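Local structure of Fe-regulated protein B (Neisseria meningitidis, 4AIP) at residues K560-N568 / H617-F628; Y503-Y511 / I523-E532. The protein acts as a TonB-dependent transporter in the outer membrane that takes up iron, probably bound to a siderophore. All coordinates share one frame; numbering follows the deposited sequence.

Contact 1 (K560-N568 / H617-F628)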
loop_
_atom_site.group_PDB
_atom_site.type_symbol
_atom_site.label_atom_id
_atom_site.label_comp_id
_atom_site.label_asym_id
_atom_site.label_seq_id
_atom_site.Cartn_x
_atom_site.Cartn_y
_atom_site.Cartn_z
ATOM N N LYS B 560 1.006 8.228 47.139
ATOM C CA LYS B 560 -0.256 8.119 47.856
ATOM C C LYS B 560 -1.383 8.140 46.869
ATOM O O LYS B 560 -1.226 8.710 45.767
ATOM C CB LYS B 560 -0.395 9.311 48.813
ATOM C CG LYS B 560 0.738 9.357 49.895
ATOM C CD LYS B 560 0.368 10.142 51.202
ATOM C CE LYS B 560 1.327 9.758 52.291
ATOM N NZ LYS B 560 0.859 10.221 53.607
ATOM N N ASP B 561 -2.523 7.553 47.244
ATOM C CA ASP B 561 -3.763 7.603 46.447
ATOM C C ASP B 561 -3.701 6.894 45.081
ATOM O O ASP B 561 -4.422 7.244 44.118
ATOM C CB ASP B 561 -4.280 9.032 46.298
ATOM C CG ASP B 561 -4.605 9.674 47.637
ATOM O OD1 ASP B 561 -5.228 8.994 48.449
ATOM O OD2 ASP B 561 -4.258 10.849 47.877
ATOM N N ALA B 562 -2.891 5.846 45.012
ATOM C CA ALA B 562 -2.872 4.991 43.838
ATOM C C ALA B 562 -4.269 4.510 43.451
ATOM O O ALA B 562 -5.125 4.257 44.319
ATOM C CB ALA B 562 -1.973 3.807 44.084
ATOM N N LEU B 563 -4.497 4.344 42.143
ATOM C CA LEU B 563 -5.800 3.989 41.652
ATOM C C LEU B 563 -5.600 2.861 40.725
ATOM O O LEU B 563 -4.681 2.887 39.910
ATOM C CB LEU B 563 -6.412 5.103 40.780
ATOM C CG LEU B 563 -6.399 6.548 41.274
ATOM C CD1 LEU B 563 -5.312 7.354 40.550
ATOM C CD2 LEU B 563 -7.769 7.086 40.996
ATOM N N ALA B 564 -6.504 1.893 40.726
ATOM C CA ALA B 564 -6.341 0.888 39.703
ATOM C C ALA B 564 -7.660 0.407 39.174
ATOM O O ALA B 564 -8.127 0.908 38.164
ATOM C CB ALA B 564 -5.472 -0.260 40.193
ATOM N N ASN B 565 -8.270 -0.547 39.841
ATOM C CA ASN B 565 -9.506 -1.077 39.354
ATOM C C ASN B 565 -10.670 -0.332 40.034
ATOM O O ASN B 565 -10.529 0.185 41.153
ATOM C CB ASN B 565 -9.589 -2.577 39.638
ATOM C CG ASN B 565 -8.630 -3.428 38.764
ATOM O OD1 ASN B 565 -8.241 -3.043 37.642
ATOM N ND2 ASN B 565 -8.256 -4.586 39.275
ATOM N N PRO B 566 -11.840 -0.291 39.366
ATOM C CA PRO B 566 -12.913 0.493 39.923
ATOM C C PRO B 566 -13.706 -0.227 41.047
ATOM O O PRO B 566 -13.707 -1.464 41.149
ATOM C CB PRO B 566 -13.778 0.791 38.700
ATOM C CG PRO B 566 -13.632 -0.402 37.864
ATOM C CD PRO B 566 -12.265 -0.986 38.135
ATOM N N GLN B 567 -14.365 0.574 41.889
ATOM C CA GLN B 567 -15.120 0.079 43.016
ATOM C C GLN B 567 -16.575 0.014 42.599
ATOM O O GLN B 567 -17.032 0.840 41.828
ATOM C CB GLN B 567 -14.933 1.000 44.222
ATOM C CG GLN B 567 -15.716 2.312 44.114
ATOM C CD GLN B 567 -15.754 3.128 45.395
ATOM O OE1 GLN B 567 -15.112 2.793 46.369
ATOM N NE2 GLN B 567 -16.519 4.215 45.383
ATOM N N ASN B 568 -17.285 -0.997 43.096
ATOM C CA ASN B 568 -18.732 -1.145 42.895
ATOM C C ASN B 568 -19.470 0.001 43.616
ATOM O O ASN B 568 -19.061 0.407 44.728
ATOM C CB ASN B 568 -19.210 -2.497 43.455
ATOM C CG ASN B 568 -18.877 -3.691 42.538
ATOM O OD1 ASN B 568 -18.067 -3.593 41.608
ATOM N ND2 ASN B 568 -19.524 -4.826 42.804
ATOM N N HIS B 617 -8.111 -0.488 50.514
ATOM C CA HIS B 617 -9.524 -0.473 50.208
ATOM C C HIS B 617 -10.090 -1.869 50.448
ATOM O O HIS B 617 -9.448 -2.870 50.123
ATOM C CB HIS B 617 -9.666 -0.053 48.744
ATOM C CG HIS B 617 -11.063 0.191 48.331
ATOM N ND1 HIS B 617 -11.911 -0.831 47.975
ATOM C CD2 HIS B 617 -11.778 1.333 48.247
ATOM C CE1 HIS B 617 -13.094 -0.326 47.676
ATOM N NE2 HIS B 617 -13.039 0.982 47.843
ATOM N N LYS B 618 -11.282 -1.952 51.029
ATOM C CA LYS B 618 -11.792 -3.231 51.564
ATOM C C LYS B 618 -11.953 -4.285 50.484
ATOM O O LYS B 618 -11.898 -5.491 50.776
ATOM C CB LYS B 618 -13.121 -3.059 52.289
ATOM C CG LYS B 618 -14.376 -3.087 51.380
ATOM C CD LYS B 618 -15.581 -2.424 52.069
ATOM C CE LYS B 618 -15.319 -0.911 52.307
ATOM N NZ LYS B 618 -16.373 -0.173 53.108
ATOM N N ASP B 619 -12.140 -3.834 49.243
ATOM C CA ASP B 619 -12.339 -4.766 48.123
ATOM C C ASP B 619 -11.062 -5.044 47.329
ATOM O O ASP B 619 -11.109 -5.615 46.232
ATOM C CB ASP B 619 -13.517 -4.298 47.269
ATOM C CG ASP B 619 -14.856 -4.463 48.011
ATOM O OD1 ASP B 619 -15.112 -5.622 48.437
ATOM O OD2 ASP B 619 -15.619 -3.465 48.202
ATOM N N LYS B 620 -9.938 -4.688 47.960
ATOM C CA LYS B 620 -8.552 -4.762 47.417
ATOM C C LYS B 620 -8.489 -4.598 45.896
ATOM O O LYS B 620 -8.542 -5.565 45.155
ATOM C CB LYS B 620 -7.780 -6.014 47.925
ATOM C CG LYS B 620 -7.821 -6.212 49.490
ATOM C CD LYS B 620 -6.639 -7.032 50.105
ATOM C CE LYS B 620 -6.154 -6.390 51.481
ATOM N NZ LYS B 620 -5.330 -7.273 52.444
ATOM N N LEU B 621 -8.416 -3.359 45.439
ATOM C CA LEU B 621 -8.582 -3.106 44.003
ATOM C C LEU B 621 -7.272 -2.826 43.208
ATOM O O LEU B 621 -7.328 -2.614 41.994
ATOM C CB LEU B 621 -9.570 -1.955 43.800
ATOM C CG LEU B 621 -10.997 -2.117 44.309
ATOM C CD1 LEU B 621 -11.550 -0.753 44.446
ATOM C CD2 LEU B 621 -11.863 -2.999 43.399
ATOM N N LEU B 622 -6.117 -2.799 43.883
ATOM C CA LEU B 622 -4.832 -2.683 43.193
ATOM C C LEU B 622 -4.515 -3.914 42.294
ATOM O O LEU B 622 -5.116 -4.988 42.444
ATOM C CB LEU B 622 -3.688 -2.371 44.175
ATOM C CG LEU B 622 -3.698 -1.031 44.918
ATOM C CD1 LEU B 622 -2.296 -0.627 45.419
ATOM C CD2 LEU B 622 -4.286 0.088 44.085
ATOM N N SER B 623 -3.575 -3.731 41.362
ATOM C CA SER B 623 -3.371 -4.668 40.280
ATOM C C SER B 623 -1.904 -4.984 39.995
ATOM O O SER B 623 -1.003 -4.142 40.130
ATOM C CB SER B 623 -4.033 -4.153 39.015
ATOM O OG SER B 623 -4.775 -5.190 38.405
ATOM N N ALA B 624 -1.684 -6.243 39.637
ATOM C CA ALA B 624 -0.358 -6.720 39.226
ATOM C C ALA B 624 -0.234 -6.744 37.692
ATOM O O ALA B 624 0.793 -7.192 37.168
ATOM C CB ALA B 624 -0.039 -8.114 39.841
ATOM N N ASN B 625 -1.258 -6.249 36.988
ATOM C CA ASN B 625 -1.131 -5.987 35.562
ATOM C C ASN B 625 0.257 -5.323 35.339
ATOM O O ASN B 625 0.601 -4.349 36.004
ATOM C CB ASN B 625 -2.285 -5.124 35.008
ATOM C CG ASN B 625 -3.653 -5.849 35.024
ATOM O OD1 ASN B 625 -3.801 -6.909 35.639
ATOM N ND2 ASN B 625 -4.657 -5.268 34.340
ATOM N N PRO B 626 1.065 -5.901 34.413
ATOM C CA PRO B 626 2.418 -5.457 34.161
ATOM C C PRO B 626 2.501 -3.962 33.828
ATOM O O PRO B 626 3.532 -3.337 34.039
ATOM C CB PRO B 626 2.856 -6.341 32.989
ATOM C CG PRO B 626 1.586 -6.971 32.466
ATOM C CD PRO B 626 0.684 -7.056 33.575
ATOM N N GLU B 627 1.425 -3.391 33.316
ATOM C CA GLU B 627 1.263 -1.946 33.178
ATOM C C GLU B 627 1.704 -1.141 34.467
ATOM O O GLU B 627 2.293 -0.044 34.404
ATOM C CB GLU B 627 -0.209 -1.793 32.841
ATOM C CG GLU B 627 -0.810 -0.463 32.910
ATOM C CD GLU B 627 -2.314 -0.512 33.133
ATOM O OE1 GLU B 627 -2.904 -1.592 33.351
ATOM O OE2 GLU B 627 -2.919 0.576 33.109
ATOM N N PHE B 628 1.429 -1.717 35.636
ATOM C CA PHE B 628 1.718 -1.042 36.886
ATOM C C PHE B 628 3.202 -1.242 37.233
ATOM O O PHE B 628 3.898 -0.265 37.563
ATOM C CB PHE B 628 0.759 -1.506 38.010
ATOM C CG PHE B 628 -0.681 -1.135 37.752
ATOM C CD1 PHE B 628 -1.111 0.199 37.885
ATOM C CD2 PHE B 628 -1.584 -2.094 37.322
ATOM C CE1 PHE B 628 -2.441 0.594 37.589
ATOM C CE2 PHE B 628 -2.927 -1.725 37.024
ATOM C CZ PHE B 628 -3.359 -0.363 37.164
#
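Ala564 and Asn565 run antiparallel to Leu622 and Leu621, with CA atoms 5.2 Å apart in each pair, yet a single backbone hydrogen bond joins the two segments: Asn565 N to Leu621 O, at 3.1 Å. At this crossing 617-628 is loop, and 560-568 has already turned a corner at Asp561. Ala564 CB lies 3.5 Å from Leu621 O, approaches the CZ corner of the Phe628 ring obliquely at 3.7 Å and meets Leu622 CD2. Leu621 packs along segment 560-568, its CD2 lying 3.3 Å from Pro566 O and its CD1 3.8 Å from Gln567 CB. That same CD1 rests over one face of the His617 ring, offset toward the rim. At the ring edge, His617 NE2 donates to Gln567 OE1 (3.1 Å), meeting the oxygen in the amide plane, although amide and ring planes are 54° apart. The extended Gln567 chain, with CG between the backbone N and the carbonyl carbon (chi1 75°), delivers the amide there, and its NE2 is hydrogen-bonded to Glu577 OE1. ND1 of His617 accepts from Asp619 N, which is tilted out of the ring plane. The loop between barrel strands 600-615 and 635-644 thus packs on the end of strand 548-563, beside strand 575-597 and over Phe613, and backbone bonds from Glu627 and Phe628 to Asn115 and Gly113 tie it to the plug of this TonB-dependent receptor.

Contact 2 (Y503-Y511 / I523-E532)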
loop_
_atom_site.group_PDB
_atom_site.type_symbol
_atom_site.label_atom_id
_atom_site.label_comp_id
_atom_site.label_asym_id
_atom_site.label_seq_id
_atom_site.Cartn_x
_atom_site.Cartn_y
_atom_site.Cartn_z
ATOM N N TYR B 503 8.275 16.269 44.735
ATOM C CA TYR B 503 6.877 15.912 44.740
ATOM C C TYR B 503 6.304 16.081 43.358
ATOM O O TYR B 503 6.647 17.034 42.629
ATOM C CB TYR B 503 6.100 16.851 45.666
ATOM C CG TYR B 503 6.266 16.546 47.110
ATOM C CD1 TYR B 503 7.326 17.085 47.849
ATOM C CD2 TYR B 503 5.346 15.723 47.750
ATOM C CE1 TYR B 503 7.480 16.792 49.219
ATOM C CE2 TYR B 503 5.449 15.443 49.095
ATOM C CZ TYR B 503 6.518 15.973 49.835
ATOM O OH TYR B 503 6.620 15.627 51.188
ATOM N N ALA B 504 5.416 15.165 43.011
ATOM C CA ALA B 504 4.710 15.236 41.763
ATOM C C ALA B 504 3.385 14.509 41.850
ATOM O O ALA B 504 3.173 13.641 42.732
ATOM C CB ALA B 504 5.558 14.681 40.634
ATOM N N SER B 505 2.485 14.858 40.936
ATOM C CA SER B 505 1.192 14.246 40.953
ATOM C C SER B 505 0.779 13.735 39.585
ATOM O O SER B 505 1.266 14.195 38.578
ATOM C CB SER B 505 0.159 15.233 41.521
ATOM O OG SER B 505 0.025 16.324 40.645
ATOM N N ARG B 506 -0.137 12.784 39.569
ATOM C CA ARG B 506 -0.507 12.118 38.351
ATOM C C ARG B 506 -1.992 11.777 38.412
ATOM O O ARG B 506 -2.439 10.991 39.267
ATOM C CB ARG B 506 0.383 10.868 38.145
ATOM C CG ARG B 506 0.100 10.033 36.910
ATOM C CD ARG B 506 1.400 9.464 36.322
ATOM N NE ARG B 506 1.144 8.582 35.178
ATOM C CZ ARG B 506 1.589 8.782 33.933
ATOM N NH1 ARG B 506 2.318 9.834 33.629
ATOM N NH2 ARG B 506 1.297 7.894 32.984
ATOM N N SER B 507 -2.744 12.392 37.505
ATOM C CA SER B 507 -4.198 12.275 37.469
ATOM C C SER B 507 -4.708 10.894 37.093
ATOM O O SER B 507 -4.075 10.192 36.368
ATOM C CB SER B 507 -4.820 13.327 36.521
ATOM O OG SER B 507 -3.993 13.616 35.409
ATOM N N PRO B 508 -5.905 10.534 37.543
ATOM C CA PRO B 508 -6.454 9.228 37.142
ATOM C C PRO B 508 -6.325 8.984 35.651
ATOM O O PRO B 508 -6.360 9.924 34.895
ATOM C CB PRO B 508 -7.948 9.362 37.499
ATOM C CG PRO B 508 -7.930 10.302 38.593
ATOM C CD PRO B 508 -6.884 11.321 38.301
ATOM N N ARG B 509 -6.172 7.736 35.230
ATOM C CA ARG B 509 -6.250 7.457 33.806
ATOM C C ARG B 509 -7.638 7.082 33.482
ATOM O O ARG B 509 -8.324 6.480 34.307
ATOM C CB ARG B 509 -5.374 6.301 33.379
ATOM C CG ARG B 509 -4.187 6.102 34.212
ATOM C CD ARG B 509 -3.105 7.175 33.986
ATOM N NE ARG B 509 -2.039 6.826 34.911
ATOM C CZ ARG B 509 -1.954 7.181 36.195
ATOM N NH1 ARG B 509 -2.819 8.025 36.760
ATOM N NH2 ARG B 509 -0.951 6.694 36.932
ATOM N N LEU B 510 -8.034 7.438 32.275
ATOM C CA LEU B 510 -9.267 6.976 31.691
ATOM C C LEU B 510 -9.154 5.478 31.530
ATOM O O LEU B 510 -8.048 4.925 31.397
ATOM C CB LEU B 510 -9.483 7.630 30.326
ATOM C CG LEU B 510 -9.529 9.161 30.332
ATOM C CD1 LEU B 510 -9.599 9.733 28.930
ATOM C CD2 LEU B 510 -10.728 9.698 31.135
ATOM N N TYR B 511 -10.310 4.838 31.545
ATOM C CA TYR B 511 -10.445 3.451 31.236
ATOM C C TYR B 511 -9.907 3.079 29.857
ATOM O O TYR B 511 -9.493 3.926 29.070
ATOM C CB TYR B 511 -11.926 3.074 31.365
ATOM C CG TYR B 511 -12.136 1.628 31.756
ATOM C CD1 TYR B 511 -11.523 1.110 32.916
ATOM C CD2 TYR B 511 -12.929 0.785 30.972
ATOM C CE1 TYR B 511 -11.722 -0.221 33.292
ATOM C CE2 TYR B 511 -13.149 -0.541 31.329
ATOM C CZ TYR B 511 -12.539 -1.049 32.481
ATOM O OH TYR B 511 -12.784 -2.366 32.823
ATOM N N ILE B 523 -18.550 2.899 33.479
ATOM C CA ILE B 523 -17.311 3.113 34.188
ATOM C C ILE B 523 -17.224 4.570 34.524
ATOM O O ILE B 523 -17.144 5.409 33.635
ATOM C CB ILE B 523 -16.054 2.631 33.373
ATOM C CG1 ILE B 523 -16.074 1.107 33.196
ATOM C CG2 ILE B 523 -14.748 3.146 34.048
ATOM C CD1 ILE B 523 -15.694 0.315 34.468
ATOM N N SER B 524 -17.251 4.865 35.811
ATOM C CA SER B 524 -17.345 6.229 36.265
ATOM C C SER B 524 -16.187 6.569 37.206
ATOM O O SER B 524 -15.159 5.874 37.219
ATOM C CB SER B 524 -18.716 6.460 36.907
ATOM O OG SER B 524 -18.842 7.779 37.392
ATOM N N ILE B 525 -16.352 7.641 37.971
ATOM C CA ILE B 525 -15.334 8.127 38.892
ATOM C C ILE B 525 -16.013 8.591 40.194
ATOM O O ILE B 525 -17.023 9.278 40.161
ATOM C CB ILE B 525 -14.451 9.238 38.207
ATOM C CG1 ILE B 525 -13.274 9.650 39.097
ATOM C CG2 ILE B 525 -15.287 10.433 37.707
ATOM C CD1 ILE B 525 -12.276 10.547 38.407
ATOM N N ALA B 526 -15.474 8.180 41.333
ATOM C CA ALA B 526 -16.048 8.541 42.630
ATOM C C ALA B 526 -15.833 10.012 42.948
ATOM O O ALA B 526 -14.960 10.653 42.367
ATOM C CB ALA B 526 -15.464 7.688 43.720
ATOM N N ASP B 527 -16.615 10.528 43.899
ATOM C CA ASP B 527 -16.718 11.963 44.115
ATOM C C ASP B 527 -15.468 12.665 44.559
ATOM O O ASP B 527 -15.200 13.774 44.089
ATOM C CB ASP B 527 -17.847 12.314 45.083
ATOM C CG ASP B 527 -19.213 12.129 44.483
ATOM O OD1 ASP B 527 -19.371 12.144 43.254
ATOM O OD2 ASP B 527 -20.153 11.965 45.269
ATOM N N GLY B 528 -14.710 12.079 45.467
ATOM C CA GLY B 528 -13.550 12.828 45.948
ATOM C C GLY B 528 -12.241 12.421 45.328
ATOM O O GLY B 528 -11.199 12.802 45.830
ATOM N N THR B 529 -12.288 11.643 44.237
ATOM C CA THR B 529 -11.074 10.968 43.797
ATOM C C THR B 529 -10.063 11.954 43.393
ATOM O O THR B 529 -10.395 13.021 42.930
ATOM C CB THR B 529 -11.247 9.762 42.849
ATOM O OG1 THR B 529 -10.369 9.865 41.722
ATOM C CG2 THR B 529 -12.601 9.608 42.415
ATOM N N LYS B 530 -8.814 11.629 43.647
ATOM C CA LYS B 530 -7.776 12.594 43.403
ATOM C C LYS B 530 -6.597 11.971 42.776
ATOM O O LYS B 530 -6.568 10.785 42.487
ATOM C CB LYS B 530 -7.362 13.207 44.692
ATOM C CG LYS B 530 -7.496 12.202 45.804
ATOM C CD LYS B 530 -6.693 12.642 46.939
ATOM C CE LYS B 530 -7.001 14.131 47.251
ATOM N NZ LYS B 530 -8.421 14.234 47.731
ATOM N N ALA B 531 -5.608 12.819 42.563
ATOM C CA ALA B 531 -4.455 12.420 41.831
ATOM C C ALA B 531 -3.534 11.654 42.781
ATOM O O ALA B 531 -3.554 11.859 43.976
ATOM C CB ALA B 531 -3.741 13.660 41.234
ATOM N N GLU B 532 -2.747 10.760 42.203
ATOM C CA GLU B 532 -1.655 10.089 42.869
ATOM C C GLU B 532 -0.586 11.116 43.147
ATOM O O GLU B 532 -0.404 12.057 42.357
ATOM C CB GLU B 532 -1.056 9.034 41.935
ATOM C CG GLU B 532 -2.007 7.896 41.698
ATOM C CD GLU B 532 -1.525 6.887 40.666
ATOM O OE1 GLU B 532 -0.643 7.268 39.836
ATOM O OE2 GLU B 532 -2.047 5.745 40.676
#
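Arg509 and Glu532 form the salt bridge of this contact: NH2 of Arg509 lies 3.0 Å from OE1 of Glu532 along a nearly straight bond (174° at the hydrogen). The carboxylate oxygen sits in the guanidinium plane, whereas the nitrogen reaches it from above the carboxylate plane, and the two flat groups stand at 90°. A bend at chi2 (-73°) brings the Arg509 side chain, which leaves its backbone away from the other segment, back to this acid. Beside the bridge, Arg506 and Glu532 make an antiparallel hydrogen-bonded pair, with Arg506 N to Glu532 O at 2.9 Å and Glu532 N to Arg506 O at 3.0 Å. Their side chains run side by side, and Arg506 NE lies over one face of the Arg509 guanidinium, offset toward its rim. Farther along, Pro508 CG comes within 4.4 Å of Ile525 CD1. At the far end Ile523 lies over one face of the Tyr511 ring in a CH-pi contact, its CG1 4.0 Å from the ring centroid and CG2 3.8 Å from Tyr511 CG. The second shell of the two arginines includes the plug: Asn115 O accepts from both Arg506 NE and Arg509 NH2, and Asp118 forms a salt bridge with Arg506 NH1. Strand 495-506 ends against the start of strand 532-544 in the barrel wall, while strand 522-525 pairs in parallel with strand 575-597 and Phe466 of strand 455-469 packs on Pro508 and Ala531.

Contacts 1 and 2 lie about 12 Å apart, centre to centre, and follow one another along the chain, contact 2 closing before contact 1 opens. They meet where strand 532-544 pairs with strand 548-563 in the barrel wall: Glu532 OE2 probably accepts a hydrogen bond from Leu563 N at 3.2 Å, and Lys530 packs on Asp561. Strand 575-597 is a common neighbour, bordering 560-568 and also strand 522-525. Both contacts reach inward to the plug, so that a barrel loop in contact 1 and the barrel wall in contact 2 both hydrogen-bond to Asn115.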